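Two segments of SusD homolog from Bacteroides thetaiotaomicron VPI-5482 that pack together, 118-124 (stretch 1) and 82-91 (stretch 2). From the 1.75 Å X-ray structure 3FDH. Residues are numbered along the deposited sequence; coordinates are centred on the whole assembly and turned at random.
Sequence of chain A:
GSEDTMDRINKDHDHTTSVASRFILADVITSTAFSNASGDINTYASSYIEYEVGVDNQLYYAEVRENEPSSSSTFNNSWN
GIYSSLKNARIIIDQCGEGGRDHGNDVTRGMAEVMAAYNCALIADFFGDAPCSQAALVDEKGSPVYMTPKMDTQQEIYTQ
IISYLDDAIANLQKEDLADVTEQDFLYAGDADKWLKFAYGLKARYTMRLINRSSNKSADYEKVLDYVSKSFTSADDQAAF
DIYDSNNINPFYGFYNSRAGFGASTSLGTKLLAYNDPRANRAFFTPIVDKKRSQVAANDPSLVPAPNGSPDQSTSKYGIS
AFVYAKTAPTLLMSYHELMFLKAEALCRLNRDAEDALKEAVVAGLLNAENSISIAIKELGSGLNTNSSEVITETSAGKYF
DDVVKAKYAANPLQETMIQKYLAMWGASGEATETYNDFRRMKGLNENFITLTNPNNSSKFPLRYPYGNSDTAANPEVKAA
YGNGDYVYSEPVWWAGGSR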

# COMPACT_ATOMS: atom_id res chain seq x y z
N TYR A 118 0.65 12.18 3.91
CA TYR A 118 0.81 10.85 3.32
C TYR A 118 2.24 10.39 3.37
O TYR A 118 2.54 9.25 3.72
CB TYR A 118 0.27 10.81 1.88
CG TYR A 118 -0.03 9.42 1.38
CD1 TYR A 118 0.99 8.59 0.94
CD2 TYR A 118 -1.32 8.96 1.32
CE1 TYR A 118 0.72 7.30 0.47
CE2 TYR A 118 -1.60 7.69 0.85
CZ TYR A 118 -0.57 6.86 0.42
OH TYR A 118 -0.86 5.59 -0.05
N ASN A 119 3.13 11.32 3.05
CA ASN A 119 4.56 11.01 3.03
C ASN A 119 5.15 10.90 4.42
O ASN A 119 6.04 10.07 4.66
CB ASN A 119 5.32 12.00 2.15
CG ASN A 119 5.08 11.73 0.68
OD1 ASN A 119 5.57 10.74 0.13
ND2 ASN A 119 4.28 12.58 0.04
N CYS A 120 4.62 11.68 5.34
CA CYS A 120 5.07 11.56 6.73
C CYS A 120 4.73 10.21 7.26
O CYS A 120 5.47 9.60 8.03
CB CYS A 120 4.44 12.62 7.63
SG CYS A 120 5.16 14.29 7.40
N ALA A 121 3.58 9.73 6.85
CA ALA A 121 3.09 8.41 7.30
C ALA A 121 3.97 7.31 6.77
O ALA A 121 4.28 6.33 7.46
CB ALA A 121 1.65 8.20 6.84
N LEU A 122 4.39 7.44 5.51
CA LEU A 122 5.28 6.40 4.92
C LEU A 122 6.56 6.37 5.72
O LEU A 122 7.13 5.33 6.04
CB LEU A 122 5.53 6.66 3.42
CG LEU A 122 4.36 6.41 2.46
CD1 LEU A 122 4.64 6.99 1.07
CD2 LEU A 122 4.02 4.92 2.38
N ILE A 123 7.00 7.54 6.11
CA ILE A 123 8.23 7.62 6.89
C ILE A 123 8.04 6.90 8.22
O ILE A 123 8.83 6.05 8.65
CB ILE A 123 8.66 9.09 7.18
CG1 ILE A 123 9.19 9.78 5.92
CG2 ILE A 123 9.77 9.13 8.21
CD1 ILE A 123 9.49 11.27 6.12
N ALA A 124 6.98 7.32 8.89
CA ALA A 124 6.71 6.83 10.23
C ALA A 124 6.42 5.35 10.21
O ALA A 124 6.91 4.61 11.03
CB ALA A 124 5.56 7.63 10.91
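Stretch 2 (82-91) IYSSLKNARI

Residues 82-91 form a continuous α-helical segment that packs against the helix of residues 118-124, both being parts of longer helices. The two helices run in roughly antiparallel directions, with an angle of 150° between their N-to-C vectors (signed crossing angle -150°) and a closest axial approach of 9.2 Å. In stretch 2 the i to i+4 hydrogen bonds are regular, from Leu86 N to Ile82 O (3.0 Å) through to Ile91 N to Lys87 O (2.9 Å). No hydrogen bond crosses between the helices, and the 410 Å² buried between them is held mainly by apolar side chains.

The backbones come nearest at Ile82, whose CA lies 6.0 Å from the CA of Asn119. The CA-to-CB bond of Ile82 points sideways, and in its mt rotamer (chi1 -69°, chi2 158°) the branches spread over Asn119, Leu122 and Ile123. Ile82 CG2 rests 3.4 Å from Asn119 O and 3.5 Å from Ile123 CG1, and Ile82 CD1 lies 4.2 Å from Leu122 CB. The short approach to Asn119 O is a packing contact; that carbonyl accepts the helical hydrogen bond from Ile123 N.

Ile123, also mt, points toward stretch 2 and extends its CD1 to touch both Tyr83 and Leu86. Ile123 CD1 lies over one face of the Tyr83 ring, 3.6 Å from its centroid and 20° off the ring normal, a CH-pi contact in which Tyr83 CE1 is 3.5 Å from Ile123 CD1. Tyr83 starts from a CA-to-CB bond directed away from stretch 1; with chi1 at -82° and chi2 at -80°, its ring nevertheless comes within reach of Ile123, and its hydroxyl is hydrogen-bonded elsewhere in the structure.

One turn after Ile82, Leu86 points toward stretch 1 in the tp rotamer (chi1 175°, chi2 55°). Leu86 CD1 lies 3.7 Å from Cys120 SG, and Leu86 CD2 is close both to that sulfur, at 3.9 Å from Cys120 SG, and to Ile123 CD1, at 4.0 Å. The m rotamer of Cys120 (chi1 -75°) places the sulfur in this contact although its CA-to-CB bond points sideways.

Asn119 points toward stretch 2, but its amide contributes packing alone here: ND2 lies 4.0 Å from Ser85 CB, and both ND2 and OD1 find hydrogen bonds elsewhere in the structure. Beyond Leu86 the contact thins. Arg90, extended beyond an m chi1 with chi2 to chi4 all near 180°, brings NH2 to 4.2 Å from Cys120 SG, whereas Ile91 is out of reach.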

# COMPACT_ATOMS: atom_id res chain seq x y z
N ILE A 82 10.93 9.89 -0.54
CA ILE A 82 9.84 10.25 0.35
C ILE A 82 10.14 11.61 0.99
O ILE A 82 9.28 12.48 1.03
CB ILE A 82 9.60 9.16 1.40
CG1 ILE A 82 9.02 7.90 0.71
CG2 ILE A 82 8.66 9.68 2.49
CD1 ILE A 82 9.24 6.61 1.54
N TYR A 83 11.36 11.80 1.45
CA TYR A 83 11.78 13.07 2.05
C TYR A 83 11.74 14.19 1.01
O TYR A 83 11.29 15.30 1.27
CB TYR A 83 13.14 13.00 2.72
CG TYR A 83 13.07 12.43 4.12
CD1 TYR A 83 12.68 13.23 5.18
CD2 TYR A 83 13.41 11.10 4.38
CE1 TYR A 83 12.63 12.74 6.46
CE2 TYR A 83 13.35 10.58 5.68
CZ TYR A 83 12.95 11.42 6.72
OH TYR A 83 12.87 10.96 8.02
N SER A 84 12.13 13.85 -0.21
CA SER A 84 12.08 14.83 -1.30
C SER A 84 10.64 15.32 -1.58
O SER A 84 10.38 16.50 -1.79
CB SER A 84 12.65 14.23 -2.60
OG SER A 84 12.52 15.18 -3.65
N SER A 85 9.71 14.38 -1.61
CA SER A 85 8.30 14.69 -1.89
C SER A 85 7.72 15.48 -0.74
O SER A 85 6.93 16.39 -0.96
CB SER A 85 7.49 13.41 -2.12
OG SER A 85 8.02 12.67 -3.19
N LEU A 86 8.18 15.18 0.48
CA LEU A 86 7.73 15.89 1.69
C LEU A 86 8.21 17.32 1.65
O LEU A 86 7.46 18.25 1.91
CB LEU A 86 8.22 15.20 2.98
CG LEU A 86 7.94 15.89 4.32
CD1 LEU A 86 6.47 16.15 4.47
CD2 LEU A 86 8.44 15.07 5.54
N LYS A 87 9.46 17.49 1.29
CA LYS A 87 10.05 18.82 1.21
C LYS A 87 9.27 19.66 0.22
O LYS A 87 8.96 20.81 0.48
CB LYS A 87 11.51 18.73 0.76
CG LYS A 87 12.23 20.08 0.66
CD LYS A 87 13.68 19.89 0.19
N ASN A 88 8.98 19.07 -0.92
CA ASN A 88 8.29 19.77 -2.01
C ASN A 88 6.89 20.18 -1.55
O ASN A 88 6.45 21.30 -1.81
CB ASN A 88 8.21 18.91 -3.29
CG ASN A 88 9.54 18.80 -4.00
OD1 ASN A 88 10.42 19.65 -3.81
ND2 ASN A 88 9.68 17.78 -4.86
N ALA A 89 6.21 19.28 -0.86
CA ALA A 89 4.85 19.56 -0.35
C ALA A 89 4.89 20.75 0.60
O ALA A 89 4.03 21.62 0.60
CB ALA A 89 4.25 18.33 0.37
N ARG A 90 5.95 20.78 1.37
CA ARG A 90 6.13 21.82 2.38
C ARG A 90 6.43 23.15 1.73
O ARG A 90 6.05 24.20 2.24
CB ARG A 90 7.18 21.44 3.41
CG ARG A 90 6.64 20.42 4.38
CD ARG A 90 7.72 19.89 5.28
NE ARG A 90 7.17 19.13 6.40
CZ ARG A 90 7.89 18.43 7.27
NH1 ARG A 90 9.20 18.33 7.11
NH2 ARG A 90 7.30 17.82 8.28
N ILE A 91 7.10 23.08 0.58
CA ILE A 91 7.41 24.30 -0.19
C ILE A 91 6.09 24.87 -0.70
O ILE A 91 5.84 26.08 -0.63
CB ILE A 91 8.40 24.04 -1.34
CG1 ILE A 91 9.82 23.83 -0.77
CG2 ILE A 91 8.42 25.20 -2.31
CD1 ILE A 91 10.82 23.24 -1.76